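PDB 6RW7: carbohydrate binding module family 33 and 10 domain protein, which is a copper-dependent lytic polysaccharide monooxygenase of family AA10 that probably binds cellulose and breaks its chains by oxidation. Local coordinates for residues 2-7 and 181-186; 64-69 and 74-79; 105-110 and 193-198. All coordinates share one frame; numbering follows the deposited sequence.

Contact 1 (2-7 and 181-186). With CU (copper (II) ion), chain C.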
ATOM      1  N   GLY A   2       7.644  -2.732   6.077  1.00 11.92           N
ATOM      2  CA  GLY A   2       7.764  -2.378   4.664  1.00 11.77           C
ATOM      3  C   GLY A   2       6.581  -1.636   4.112  1.00 10.90           C
ATOM      4  O   GLY A   2       5.563  -1.430   4.788  1.00 11.30           O
ATOM      5  N   TYR A   3       6.747  -1.265   2.862  1.00  9.66           N
ATOM      6  CA  TYR A   3       5.805  -0.387   2.127  1.00  9.34           C
ATOM      7  C   TYR A   3       6.154  -0.524   0.650  1.00  9.28           C
ATOM      8  O   TYR A   3       7.250  -1.012   0.325  1.00  9.38           O
ATOM      9  CB  TYR A   3       5.928   1.071   2.611  1.00  9.06           C
ATOM     10  CG  TYR A   3       7.330   1.604   2.498  1.00  9.40           C
ATOM     11  CD1 TYR A   3       8.277   1.295   3.450  1.00  9.48           C
ATOM     12  CD2 TYR A   3       7.740   2.322   1.383  1.00 10.23           C
ATOM     13  CE1 TYR A   3       9.594   1.660   3.292  1.00 10.33           C
ATOM     14  CE2 TYR A   3       9.062   2.719   1.225  1.00 10.20           C
ATOM     15  CZ  TYR A   3       9.987   2.397   2.192  1.00 10.71           C
ATOM     16  OH  TYR A   3      11.302   2.783   2.051  1.00 11.79           O
ATOM     17  N   ILE A   4       5.270  -0.098  -0.230  1.00  9.38           N
ATOM     18  CA  ILE A   4       5.536  -0.167  -1.674  1.00  9.38           C
ATOM     19  C   ILE A   4       6.344   1.066  -2.091  1.00  9.54           C
ATOM     20  O   ILE A   4       5.883   2.224  -1.925  1.00  9.49           O
ATOM     21  CB  ILE A   4       4.248  -0.382  -2.477  1.00  9.75           C
ATOM     22  CG1 ILE A   4       3.684  -1.772  -2.167  1.00  9.95           C
ATOM     23  CG2 ILE A   4       4.484  -0.179  -3.970  1.00  9.44           C
ATOM     24  CD1 ILE A   4       2.360  -2.041  -2.817  1.00 10.87           C
ATOM     25  N   GLU A   5       7.489   0.803  -2.693  1.00 10.03           N
ATOM     26  CA  GLU A   5       8.419   1.840  -3.187  1.00 11.29           C
ATOM     27  C   GLU A   5       8.084   2.238  -4.623  1.00 11.04           C
ATOM     28  O   GLU A   5       8.213   3.433  -4.948  1.00 11.68           O
ATOM     29  CB  GLU A   5       9.838   1.299  -3.064  1.00 12.02           C
ATOM     30  CG  GLU A   5      10.899   2.186  -3.677  1.00 13.58           C
ATOM     31  CD  GLU A   5      12.301   1.710  -3.346  1.00 15.35           C
ATOM     32  OE1 GLU A   5      12.561   1.389  -2.178  1.00 17.27           O
ATOM     33  OE2 GLU A   5      13.120   1.667  -4.270  1.00 18.27           O
ATOM     34  N   SER A   6       7.728   1.279  -5.465  1.00 11.45           N
ATOM     35  CA  SER A   6       7.461   1.526  -6.898  1.00 11.49           C
ATOM     36  C   SER A   6       6.286   0.676  -7.336  1.00 12.32           C
ATOM     37  O   SER A   6       6.330  -0.524  -7.120  1.00 12.84           O
ATOM     38  CB  SER A   6       8.678   1.214  -7.745  1.00 13.18           C
ATOM     39  OG  SER A   6       8.363   1.496  -9.089  1.00 15.82           O
ATOM     40  N   PRO A   7       5.206   1.234  -7.926  1.00 11.57           N
ATOM     41  CA  PRO A   7       4.985   2.679  -7.990  1.00 11.02           C
ATOM     42  C   PRO A   7       4.901   3.242  -6.574  1.00 11.13           C
ATOM     43  O   PRO A   7       4.642   2.499  -5.609  1.00 11.03           O
ATOM     44  CB  PRO A   7       3.633   2.806  -8.682  1.00 11.58           C
ATOM     45  CG  PRO A   7       2.959   1.493  -8.325  1.00 12.80           C
ATOM     46  CD  PRO A   7       4.063   0.462  -8.421  1.00 12.05           C
ATOM     47  N   ILE A 181      -4.707   1.522  -5.351  1.00  8.73           N
ATOM     48  CA  ILE A 181      -4.337   0.102  -5.129  1.00  8.97           C
ATOM     49  C   ILE A 181      -4.068  -0.076  -3.637  1.00  9.40           C
ATOM     50  O   ILE A 181      -3.309   0.706  -3.061  1.00 10.37           O
ATOM     51  CB  ILE A 181      -3.155  -0.287  -6.034  1.00  9.47           C
ATOM     52  CG1 ILE A 181      -3.608  -0.245  -7.493  1.00 10.29           C
ATOM     53  CG2 ILE A 181      -2.575  -1.644  -5.638  1.00  9.67           C
ATOM     54  CD1 ILE A 181      -2.508  -0.340  -8.514  1.00 11.59           C
ATOM     55  N   PHE A 182      -4.715  -1.067  -3.035  1.00  8.91           N
ATOM     56  CA  PHE A 182      -4.545  -1.447  -1.617  1.00  8.99           C
ATOM     57  C   PHE A 182      -3.803  -2.787  -1.616  1.00  9.05           C
ATOM     58  O   PHE A 182      -4.276  -3.756  -2.234  1.00  9.41           O
ATOM     59  CB  PHE A 182      -5.905  -1.477  -0.905  1.00  9.38           C
ATOM     60  CG  PHE A 182      -5.867  -2.274   0.370  1.00 10.05           C
ATOM     61  CD1 PHE A 182      -5.363  -1.698   1.515  1.00 10.53           C
ATOM     62  CD2 PHE A 182      -6.263  -3.598   0.410  1.00 10.81           C
ATOM     63  CE1 PHE A 182      -5.268  -2.415   2.689  1.00 10.78           C
ATOM     64  CE2 PHE A 182      -6.170  -4.320   1.588  1.00 10.32           C
ATOM     65  CZ  PHE A 182      -5.660  -3.726   2.712  1.00 10.06           C
ATOM     66  N   ALA A 183      -2.655  -2.855  -0.950  1.00  9.01           N
ATOM     67  CA  ALA A 183      -1.766  -4.023  -1.029  1.00  9.19           C
ATOM     68  C   ALA A 183      -1.343  -4.493   0.354  1.00  8.80           C
ATOM     69  O   ALA A 183      -1.182  -3.686   1.280  1.00  9.28           O
ATOM     70  CB  ALA A 183      -0.548  -3.687  -1.850  1.00  9.58           C
ATOM     71  N   GLU A 184      -1.091  -5.788   0.431  1.00  8.64           N
ATOM     72  CA  GLU A 184      -0.655  -6.448   1.665  1.00  9.17           C
ATOM     73  C   GLU A 184       0.586  -7.291   1.406  1.00  8.63           C
ATOM     74  O   GLU A 184       0.675  -7.947   0.344  1.00  8.77           O
ATOM     75  CB  GLU A 184      -1.744  -7.382   2.194  1.00  9.20           C
ATOM     76  CG  GLU A 184      -3.083  -6.723   2.409  1.00 10.20           C
ATOM     77  CD  GLU A 184      -4.165  -7.663   2.911  1.00 10.73           C
ATOM     78  OE1 GLU A 184      -3.948  -8.910   2.864  1.00 11.54           O
ATOM     79  OE2 GLU A 184      -5.210  -7.142   3.345  1.00 12.76           O
ATOM     80  N   TRP A 185       1.461  -7.314   2.404  1.00  8.28           N
ATOM     81  CA  TRP A 185       2.618  -8.235   2.439  1.00  8.71           C
ATOM     82  C   TRP A 185       2.443  -9.078   3.696  1.00  8.59           C
ATOM     83  O   TRP A 185       2.533  -8.510   4.787  1.00  9.26           O
ATOM     84  CB  TRP A 185       3.938  -7.467   2.376  1.00  8.91           C
ATOM     85  CG  TRP A 185       5.130  -8.255   2.806  1.00  8.60           C
ATOM     86  CD1 TRP A 185       5.424  -9.555   2.512  1.00  9.34           C
ATOM     87  CD2 TRP A 185       6.201  -7.758   3.621  1.00  9.15           C
ATOM     88  NE1 TRP A 185       6.593  -9.913   3.118  1.00  9.56           N
ATOM     89  CE2 TRP A 185       7.085  -8.837   3.810  1.00  9.85           C
ATOM     90  CE3 TRP A 185       6.487  -6.521   4.217  1.00  9.85           C
ATOM     91  CZ2 TRP A 185       8.234  -8.716   4.582  1.00  9.83           C
ATOM     92  CZ3 TRP A 185       7.634  -6.406   4.971  1.00 10.22           C
ATOM     93  CH2 TRP A 185       8.481  -7.497   5.164  1.00 10.15           C
ATOM     94  N   GLY A 186       2.161 -10.364   3.532  1.00  9.23           N
ATOM     95  CA  GLY A 186       1.874 -11.230   4.684  1.00  9.46           C
ATOM     96  C   GLY A 186       2.971 -12.238   4.920  1.00 10.06           C
ATOM     97  O   GLY A 186       3.382 -12.956   3.974  1.00 10.56           O
TER
HETATM   98 CU    CU C 302      14.373   0.365  -1.599  1.00 15.56          CU
HETATM   99  O   HOH W   1      16.326  -0.400  -0.987  1.00 35.06           O

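Contact 2 (64-69 and 74-79)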
ATOM      1  N   THR A  64     -12.945  -4.097   8.982  1.00 14.71           N
ATOM      2  CA  THR A  64     -12.193  -2.882   9.389  1.00 13.50           C
ATOM      3  C   THR A  64     -12.951  -1.605   9.017  1.00 14.37           C
ATOM      4  O   THR A  64     -13.599  -1.565   7.957  1.00 15.19           O
ATOM      5  CB  THR A  64     -10.755  -2.803   8.869  1.00 13.26           C
ATOM      6  OG1 THR A  64     -10.729  -2.693   7.444  1.00 12.30           O
ATOM      7  CG2 THR A  64      -9.935  -3.978   9.336  1.00 14.10           C
ATOM      8  N   GLU A  65     -12.819  -0.572   9.849  1.00 14.98           N
ATOM      9  CA  GLU A  65     -13.366   0.783   9.603  1.00 15.68           C
ATOM     10  C   GLU A  65     -12.573   1.433   8.475  1.00 16.07           C
ATOM     11  O   GLU A  65     -13.164   2.145   7.629  1.00 18.04           O
ATOM     12  CB  GLU A  65     -13.250   1.679  10.837  1.00 16.37           C
ATOM     13  N   HIS A  66     -11.262   1.204   8.468  1.00 13.89           N
ATOM     14  CA  HIS A  66     -10.326   1.904   7.559  1.00 13.43           C
ATOM     15  C   HIS A  66      -9.712   0.935   6.551  1.00 11.54           C
ATOM     16  O   HIS A  66      -9.553  -0.270   6.827  1.00 11.83           O
ATOM     17  CB  HIS A  66      -9.236   2.628   8.352  1.00 14.01           C
ATOM     18  CG  HIS A  66      -9.743   3.512   9.442  1.00 14.83           C
ATOM     19  ND1 HIS A  66     -10.188   4.805   9.200  1.00 15.97           N
ATOM     20  CD2 HIS A  66      -9.887   3.290  10.774  1.00 15.99           C
ATOM     21  CE1 HIS A  66     -10.571   5.340  10.359  1.00 16.16           C
ATOM     22  NE2 HIS A  66     -10.387   4.431  11.334  1.00 16.64           N
ATOM     23  N   VAL A  67      -9.363   1.481   5.392  1.00 11.32           N
ATOM     24  CA  VAL A  67      -8.705   0.717   4.309  1.00 11.00           C
ATOM     25  C   VAL A  67      -7.186   0.751   4.498  1.00 10.04           C
ATOM     26  O   VAL A  67      -6.611  -0.252   4.931  1.00 10.53           O
ATOM     27  CB  VAL A  67      -9.153   1.273   2.951  1.00 10.99           C
ATOM     28  CG1 VAL A  67      -8.357   0.619   1.839  1.00 11.43           C
ATOM     29  CG2 VAL A  67     -10.669   1.101   2.767  1.00 11.46           C
ATOM     30  N   CYS A  68      -6.535   1.864   4.190  1.00 10.24           N
ATOM     31  CA  CYS A  68      -5.056   1.898   4.051  1.00 10.84           C
ATOM     32  C   CYS A  68      -4.382   1.550   5.384  1.00 10.52           C
ATOM     33  O   CYS A  68      -3.351   0.873   5.342  1.00 11.48           O
ATOM     34  CB  CYS A  68      -4.584   3.232   3.509  1.00 11.43           C
ATOM     35  SG  CYS A  68      -5.267   3.527   1.857  1.00 12.25           S
ATOM     36  N   GLY A  69      -4.935   2.012   6.509  1.00 10.43           N
ATOM     37  CA  GLY A  69      -4.361   1.746   7.841  1.00 10.17           C
ATOM     38  C   GLY A  69      -4.762   0.381   8.360  1.00 10.75           C
ATOM     39  O   GLY A  69      -4.170  -0.090   9.340  1.00 10.61           O
ATOM     40  N   THR A  74       0.033   0.260  14.998  1.00 11.34           N
ATOM     41  CA  THR A  74       0.915   1.409  15.374  1.00 10.82           C
ATOM     42  C   THR A  74       0.065   2.626  15.751  1.00 11.60           C
ATOM     43  O   THR A  74       0.370   3.309  16.771  1.00 12.56           O
ATOM     44  CB  THR A  74       1.915   1.717  14.249  1.00 10.96           C
ATOM     45  OG1 THR A  74       2.552   0.472  13.942  1.00 11.06           O
ATOM     46  CG2 THR A  74       2.894   2.815  14.612  1.00 11.73           C
ATOM     47  N   TRP A  75      -0.932   2.926  14.925  1.00 11.22           N
ATOM     48  CA  TRP A  75      -1.916   4.006  15.134  1.00 11.47           C
ATOM     49  C   TRP A  75      -3.188   3.627  14.386  1.00 12.47           C
ATOM     50  O   TRP A  75      -3.108   2.951  13.356  1.00 12.19           O
ATOM     51  CB  TRP A  75      -1.398   5.390  14.716  1.00 11.34           C
ATOM     52  CG  TRP A  75      -0.058   5.481  14.054  1.00 11.19           C
ATOM     53  CD1 TRP A  75       1.014   6.205  14.492  1.00 10.82           C
ATOM     54  CD2 TRP A  75       0.338   4.891  12.810  1.00 10.40           C
ATOM     55  NE1 TRP A  75       2.044   6.129  13.599  1.00 11.01           N
ATOM     56  CE2 TRP A  75       1.669   5.313  12.565  1.00 10.71           C
ATOM     57  CE3 TRP A  75      -0.288   4.025  11.905  1.00 10.89           C
ATOM     58  CZ2 TRP A  75       2.359   4.914  11.429  1.00 10.58           C
ATOM     59  CZ3 TRP A  75       0.413   3.617  10.793  1.00 10.83           C
ATOM     60  CH2 TRP A  75       1.719   4.056  10.560  1.00 10.94           C
ATOM     61  N   ASN A  76      -4.321   4.086  14.898  1.00 12.87           N
ATOM     62  CA  ASN A  76      -5.622   3.853  14.234  1.00 13.70           C
ATOM     63  C   ASN A  76      -6.477   5.072  14.530  1.00 14.33           C
ATOM     64  O   ASN A  76      -6.792   5.302  15.699  1.00 16.38           O
ATOM     65  CB  ASN A  76      -6.237   2.552  14.728  1.00 13.74           C
ATOM     66  CG  ASN A  76      -7.528   2.230  14.023  1.00 15.48           C
ATOM     67  OD1 ASN A  76      -7.698   2.627  12.883  1.00 15.96           O
ATOM     68  ND2 ASN A  76      -8.400   1.482  14.682  1.00 16.19           N
ATOM     69  N   PRO A  77      -6.814   5.936  13.557  1.00 14.76           N
ATOM     70  CA  PRO A  77      -6.440   5.783  12.149  1.00 13.82           C
ATOM     71  C   PRO A  77      -4.943   5.976  11.902  1.00 12.57           C
ATOM     72  O   PRO A  77      -4.245   6.560  12.729  1.00 12.36           O
ATOM     73  CB  PRO A  77      -7.258   6.880  11.430  1.00 14.80           C
ATOM     74  CG  PRO A  77      -7.537   7.908  12.489  1.00 16.93           C
ATOM     75  CD  PRO A  77      -7.635   7.139  13.788  1.00 16.14           C
ATOM     76  N   ALA A  78      -4.462   5.478  10.764  1.00 11.40           N
ATOM     77  CA  ALA A  78      -3.078   5.708  10.301  1.00 11.16           C
ATOM     78  C   ALA A  78      -2.984   7.103   9.687  1.00 10.42           C
ATOM     79  O   ALA A  78      -3.963   7.639   9.142  1.00 10.17           O
ATOM     80  CB  ALA A  78      -2.662   4.658   9.286  1.00 11.80           C
ATOM     81  N   PRO A  79      -1.778   7.693   9.617  1.00 10.38           N
ATOM     82  CA  PRO A  79      -1.568   8.869   8.769  1.00 10.74           C
ATOM     83  C   PRO A  79      -2.136   8.645   7.357  1.00 10.73           C
ATOM     84  O   PRO A  79      -2.667   9.536   6.738  1.00 11.02           O
ATOM     85  CB  PRO A  79      -0.038   8.987   8.766  1.00 10.83           C
ATOM     86  CG  PRO A  79       0.359   8.454  10.127  1.00 11.05           C
ATOM     87  CD  PRO A  79      -0.572   7.293  10.368  1.00 10.60           C
TER
HETATM   88  O   HOH W   2      -2.443   1.378  11.053  1.00 10.82           O

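Contact 3 (105-110 and 193-198). With CU1 (copper (I) ion), chain D.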
ATOM      1  N   GLY A 105      12.870  -4.048   7.867  1.00 12.19           N
ATOM      2  CA  GLY A 105      12.561  -5.317   8.541  1.00 12.86           C
ATOM      3  C   GLY A 105      12.475  -6.423   7.507  1.00 12.66           C
ATOM      4  O   GLY A 105      11.383  -6.747   7.032  1.00 12.19           O
ATOM      5  N   PRO A 106      13.629  -6.941   7.028  1.00 12.64           N
ATOM      6  CA  PRO A 106      13.651  -7.765   5.824  1.00 12.27           C
ATOM      7  C   PRO A 106      13.321  -9.234   6.109  1.00 12.19           C
ATOM      8  O   PRO A 106      14.169 -10.127   6.012  1.00 13.24           O
ATOM      9  CB  PRO A 106      15.066  -7.524   5.297  1.00 13.57           C
ATOM     10  CG  PRO A 106      15.881  -7.375   6.565  1.00 13.77           C
ATOM     11  CD  PRO A 106      14.978  -6.585   7.491  1.00 13.60           C
ATOM     12  N   HIS A 107      12.048  -9.466   6.400  1.00 11.87           N
ATOM     13  CA  HIS A 107      11.504 -10.789   6.783  1.00 12.05           C
ATOM     14  C   HIS A 107      11.293 -11.654   5.520  1.00 10.99           C
ATOM     15  O   HIS A 107      10.174 -12.147   5.304  1.00 11.61           O
ATOM     16  CB  HIS A 107      10.176 -10.637   7.538  1.00 13.19           C
ATOM     17  CG  HIS A 107      10.113  -9.548   8.552  1.00 15.23           C
ATOM     18  ND1 HIS A 107      10.895  -9.555   9.691  1.00 16.56           N
ATOM     19  CD2 HIS A 107       9.335  -8.445   8.626  1.00 14.82           C
ATOM     20  CE1 HIS A 107      10.616  -8.486  10.416  1.00 16.71           C
ATOM     21  NE2 HIS A 107       9.655  -7.784   9.784  1.00 15.43           N
ATOM     22  N   PHE A 108      12.331 -11.893   4.735  1.00 11.17           N
ATOM     23  CA  PHE A 108      12.270 -12.779   3.550  1.00 11.33           C
ATOM     24  C   PHE A 108      11.902 -14.199   3.973  1.00 11.72           C
ATOM     25  O   PHE A 108      11.095 -14.832   3.305  1.00 12.07           O
ATOM     26  CB  PHE A 108      13.606 -12.778   2.817  1.00 11.26           C
ATOM     27  CG  PHE A 108      13.884 -11.516   2.044  1.00 11.89           C
ATOM     28  CD1 PHE A 108      13.234 -11.264   0.850  1.00 11.94           C
ATOM     29  CD2 PHE A 108      14.839 -10.607   2.477  1.00 12.28           C
ATOM     30  CE1 PHE A 108      13.528 -10.128   0.106  1.00 11.49           C
ATOM     31  CE2 PHE A 108      15.132  -9.470   1.741  1.00 12.73           C
ATOM     32  CZ  PHE A 108      14.466  -9.225   0.557  1.00 12.33           C
ATOM     33  N   SER A 109      12.512 -14.689   5.051  1.00 12.67           N
ATOM     34  CA  SER A 109      12.556 -16.135   5.385  1.00 13.01           C
ATOM     35  C   SER A 109      11.164 -16.726   5.653  1.00 11.88           C
ATOM     36  O   SER A 109      11.039 -17.953   5.497  1.00 13.10           O
ATOM     37  CB  SER A 109      13.485 -16.404   6.539  1.00 13.77           C
ATOM     38  OG  SER A 109      12.920 -15.919   7.750  1.00 14.92           O
ATOM     39  N   ASP A 110      10.168 -15.937   6.068  1.00 11.88           N
ATOM     40  CA  ASP A 110       8.806 -16.466   6.309  1.00 11.79           C
ATOM     41  C   ASP A 110       7.780 -15.586   5.581  1.00 10.74           C
ATOM     42  O   ASP A 110       6.605 -15.664   5.926  1.00 11.56           O
ATOM     43  CB  ASP A 110       8.532 -16.666   7.807  1.00 12.78           C
ATOM     44  CG  ASP A 110       8.639 -15.381   8.608  1.00 14.17           C
ATOM     45  OD1 ASP A 110       8.886 -14.303   8.000  1.00 12.82           O
ATOM     46  OD2 ASP A 110       8.475 -15.468   9.858  1.00 14.72           O
ATOM     47  N   GLU A 193       2.275 -11.743  10.776  1.00 10.46           N
ATOM     48  CA  GLU A 193       2.518 -10.284  10.677  1.00 10.78           C
ATOM     49  C   GLU A 193       2.337  -9.868   9.216  1.00  9.86           C
ATOM     50  O   GLU A 193       2.794 -10.582   8.313  1.00 11.01           O
ATOM     51  CB  GLU A 193       3.915  -9.951  11.181  1.00 11.77           C
ATOM     52  CG  GLU A 193       4.185  -8.481  11.290  1.00 12.66           C
ATOM     53  CD  GLU A 193       5.441  -8.211  12.071  1.00 14.80           C
ATOM     54  OE1 GLU A 193       6.523  -8.224  11.465  1.00 16.06           O
ATOM     55  OE2 GLU A 193       5.325  -8.119  13.318  1.00 19.25           O
ATOM     56  N   ARG A 194       1.638  -8.770   9.023  1.00  9.22           N
ATOM     57  CA  ARG A 194       1.176  -8.322   7.685  1.00  9.48           C
ATOM     58  C   ARG A 194       1.327  -6.807   7.613  1.00  9.46           C
ATOM     59  O   ARG A 194       0.984  -6.123   8.586  1.00  8.98           O
ATOM     60  CB  ARG A 194      -0.280  -8.737   7.489  1.00  9.58           C
ATOM     61  CG  ARG A 194      -0.860  -8.442   6.110  1.00  9.35           C
ATOM     62  CD  ARG A 194      -2.255  -9.065   5.985  1.00  9.45           C
ATOM     63  NE  ARG A 194      -2.101 -10.518   6.019  1.00 10.03           N
ATOM     64  CZ  ARG A 194      -1.978 -11.322   4.964  1.00 10.09           C
ATOM     65  NH1 ARG A 194      -2.147 -10.891   3.718  1.00 10.19           N
ATOM     66  NH2 ARG A 194      -1.675 -12.592   5.158  1.00 10.73           N
ATOM     67  N   PHE A 195       1.830  -6.308   6.485  1.00  9.42           N
ATOM     68  CA  PHE A 195       2.042  -4.863   6.263  1.00  9.62           C
ATOM     69  C   PHE A 195       1.158  -4.407   5.116  1.00  9.47           C
ATOM     70  O   PHE A 195       0.835  -5.220   4.220  1.00  9.52           O
ATOM     71  CB  PHE A 195       3.518  -4.577   6.001  1.00  9.79           C
ATOM     72  CG  PHE A 195       4.351  -4.913   7.202  1.00  9.79           C
ATOM     73  CD1 PHE A 195       4.869  -6.186   7.349  1.00 10.79           C
ATOM     74  CD2 PHE A 195       4.569  -3.969   8.199  1.00  9.96           C
ATOM     75  CE1 PHE A 195       5.585  -6.511   8.491  1.00 10.68           C
ATOM     76  CE2 PHE A 195       5.264  -4.304   9.347  1.00 10.64           C
ATOM     77  CZ  PHE A 195       5.759  -5.573   9.486  1.00 10.52           C
ATOM     78  N   PHE A 196       0.702  -3.171   5.210  1.00  9.38           N
ATOM     79  CA  PHE A 196      -0.312  -2.596   4.305  1.00  9.79           C
ATOM     80  C   PHE A 196       0.242  -1.363   3.608  1.00  9.61           C
ATOM     81  O   PHE A 196       0.921  -0.580   4.218  1.00  9.48           O
ATOM     82  CB  PHE A 196      -1.588  -2.249   5.080  1.00  9.76           C
ATOM     83  CG  PHE A 196      -2.146  -3.420   5.830  1.00  9.77           C
ATOM     84  CD1 PHE A 196      -1.714  -3.708   7.115  1.00  9.99           C
ATOM     85  CD2 PHE A 196      -3.049  -4.271   5.223  1.00  9.97           C
ATOM     86  CE1 PHE A 196      -2.209  -4.812   7.782  1.00 10.06           C
ATOM     87  CE2 PHE A 196      -3.547  -5.377   5.894  1.00 10.46           C
ATOM     88  CZ  PHE A 196      -3.113  -5.644   7.172  1.00  9.98           C
ATOM     89  N   SER A 197      -0.117  -1.181   2.344  1.00  9.50           N
ATOM     90  CA  SER A 197       0.396  -0.043   1.555  1.00  9.98           C
ATOM     91  C   SER A 197      -0.617   0.329   0.479  1.00 10.31           C
ATOM     92  O   SER A 197      -1.073  -0.567  -0.256  1.00 10.84           O
ATOM     93  CB  SER A 197       1.749  -0.384   1.007  1.00 10.45           C
ATOM     94  OG  SER A 197       2.435   0.749   0.488  1.00 10.19           O
ATOM     95  N   CYS A 198      -1.002   1.600   0.425  1.00 10.46           N
ATOM     96  CA  CYS A 198      -1.891   2.153  -0.623  1.00  9.96           C
ATOM     97  C   CYS A 198      -1.088   2.938  -1.656  1.00  9.72           C
ATOM     98  O   CYS A 198      -0.188   3.687  -1.272  1.00  9.17           O
ATOM     99  CB  CYS A 198      -2.942   3.071  -0.024  1.00 11.18           C
ATOM    100  SG  CYS A 198      -4.302   2.122   0.698  1.00 12.80           S
TER
HETATM  101 CU   CU1 D 303       9.149  -5.944  10.252  1.00 14.51          CU
HETATM  102  O   HOH W   3      11.333  -5.550  11.510  1.00 42.45           O

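Contact 1 (2-7 and 181-186)
Ile4 and Ala183 meet methyl to methyl, with Ile4 CD1 only 3.5 Å from Ala183 CB, tighter than ordinary van der Waals contact. Ile4 sets its CG1 anti to its carbonyl carbon (chi1 -67°), and the chain then runs on extended, which carries CD1 across to strand 178-187. The two backbones stay well apart here, with Ile4 CA 8.3 Å from Ala183 CA, and no hydrogen bond joins them. Strand 3-6 is an edge strand of the antiparallel sheet that continues through 96-101, whereas 181-186 belongs to the other sheet, so this is packing between the two layers of the LPMO beta-sandwich. The second touch is at the amino-terminal end: Gly2 N lies in the plane of the Trp185 indole, against its edge, 3.8 Å from Trp185 CZ3. Gly2 has no side chain to hold the ring off. Trp185 NE1 is engaged by Thr111 OG1, while Phe195 meets the ring from the neighbouring strand. Further along 2-7 the character changes. Glu5 and Ser6 both face Val99 in a classic beta bulge, and the Glu5 side chain, extended beyond CG, runs to the partly exposed surface. There it binds copper(II) through one oxygen, Glu5 OE1 at 2.2 Å, whereas OE2 is 3.2 Å from the metal. Asp101 and His165 also bind this ion, and water 1 takes another position at 2.2 Å from the copper. Between these two segments, then, close packing does the work without a hydrogen bond; the polar tie of Ile4 N goes instead to Ser197 OG on strand 193-202, and the charge of Glu5 is spent on a metal that 181-186 does not touch.

Contact 2 (64-69 and 74-79)
Gly69 O accepts a bond from water 2 at 2.8 Å, and the same water donates to Trp75 O at 2.9 Å, so one water molecule bridges a backbone carbonyl from each segment. Beside this bridge Gly69 CA rests on Ala78 CB at 3.7 Å. Asp81 ties the same pair from outside, one carboxylate oxygen taking Gly69 N and the other Ala78 N. Both segments belong to the irregular loop that runs from strand 52-54 to strand 89-90 of the beta-sandwich, and the Cys68-Cys198 disulfide fastens this loop to the sheet. Its more exposed flank is built round His66. Pro77, which follows a cis peptide bond, lays CB over one face of the imidazole in a CH-pi contact, 4.1 Å from the ring centroid and 23° off its normal. Asn76 reaches the same ring differently: with CG anti to the backbone N (chi1 -177°) it brings OD1 to 3.1 Å from His66 CD2, the amide standing almost upright to the ring at 87°. His66 ND1 is hydrogen-bonded to Glu130 OE1, which helps fix the rotation of the imidazole. An alanine in place of His66 would remove the ring and is likely to leave Pro77 CB without its aromatic face and Glu130 OE1 without this mate. Within 64-69, Thr64 OG1 donates to His66 O at 2.8 Å.

Contact 3 (105-110 and 193-198)
His107 and Glu193 come together beside copper(I) at the histidine brace, the copper site that defines lytic polysaccharide monooxygenases. His107 holds the metal by NE2 at 2.0 Å, and the N-terminal His1 completes the brace, its amino N among the ligands. Water 3 stands at 2.5 Å from the copper. Two successive inverse gamma turns, centred on Pro106 and His107, fold the loop 105-110 sharply, the second closed by a weak bond. With CG anti to the carbonyl carbon (chi1 -42°), the His107 ring swings toward strand 193-202, and Gly105 O sits over one of its faces, 3.1 Å above the plane and toward the rim. Glu193 approaches from the strand with CG anti to its backbone N (chi1 -172°) and an extended chain that crosses the His107 side chain at about a right angle. Its carboxylate plane is turned 60° from the imidazole, and OE1 stops 3.6 Å from His107 NE2 without bonding to it. OE1 also remains 3.7 Å from the copper, so Glu193, a copper(I) ligand in a structure of this protein, is here a second-shell group. The carboxylate is held by other partners, OE1 in a salt bridge to Arg187 and OE2 hydrogen-bonded to His54. Phe195, two residues on and on the same side of the strand, brings CE1 to 4.2 Å from His107 CD2. Of the Phe195 ring atoms CZ comes nearest the copper, at 3.5 Å.

Contact 1 is the core contact, wholly buried and mostly apolar. Contacts 2 and 3 lie farther out and are partly buried, the one a loop bound up by water and ring packing, the other a copper site with polar second-shell groups. Contacts 1 and 3 share a sheet: strands 178-187 and 193-202 are antiparallel neighbours, linked by a probable hydrogen bond from Trp185 N to Phe195 O and a salt bridge from Glu184 to Arg194. Contact 2 joins contact 3 covalently through the Cys68-Cys198 disulfide, and meets contact 1 by packing, Phe182 against the Val67 carbonyl. Two copper ions mark contacts 1 and 3, whereas contact 2 lies away from the metal sites.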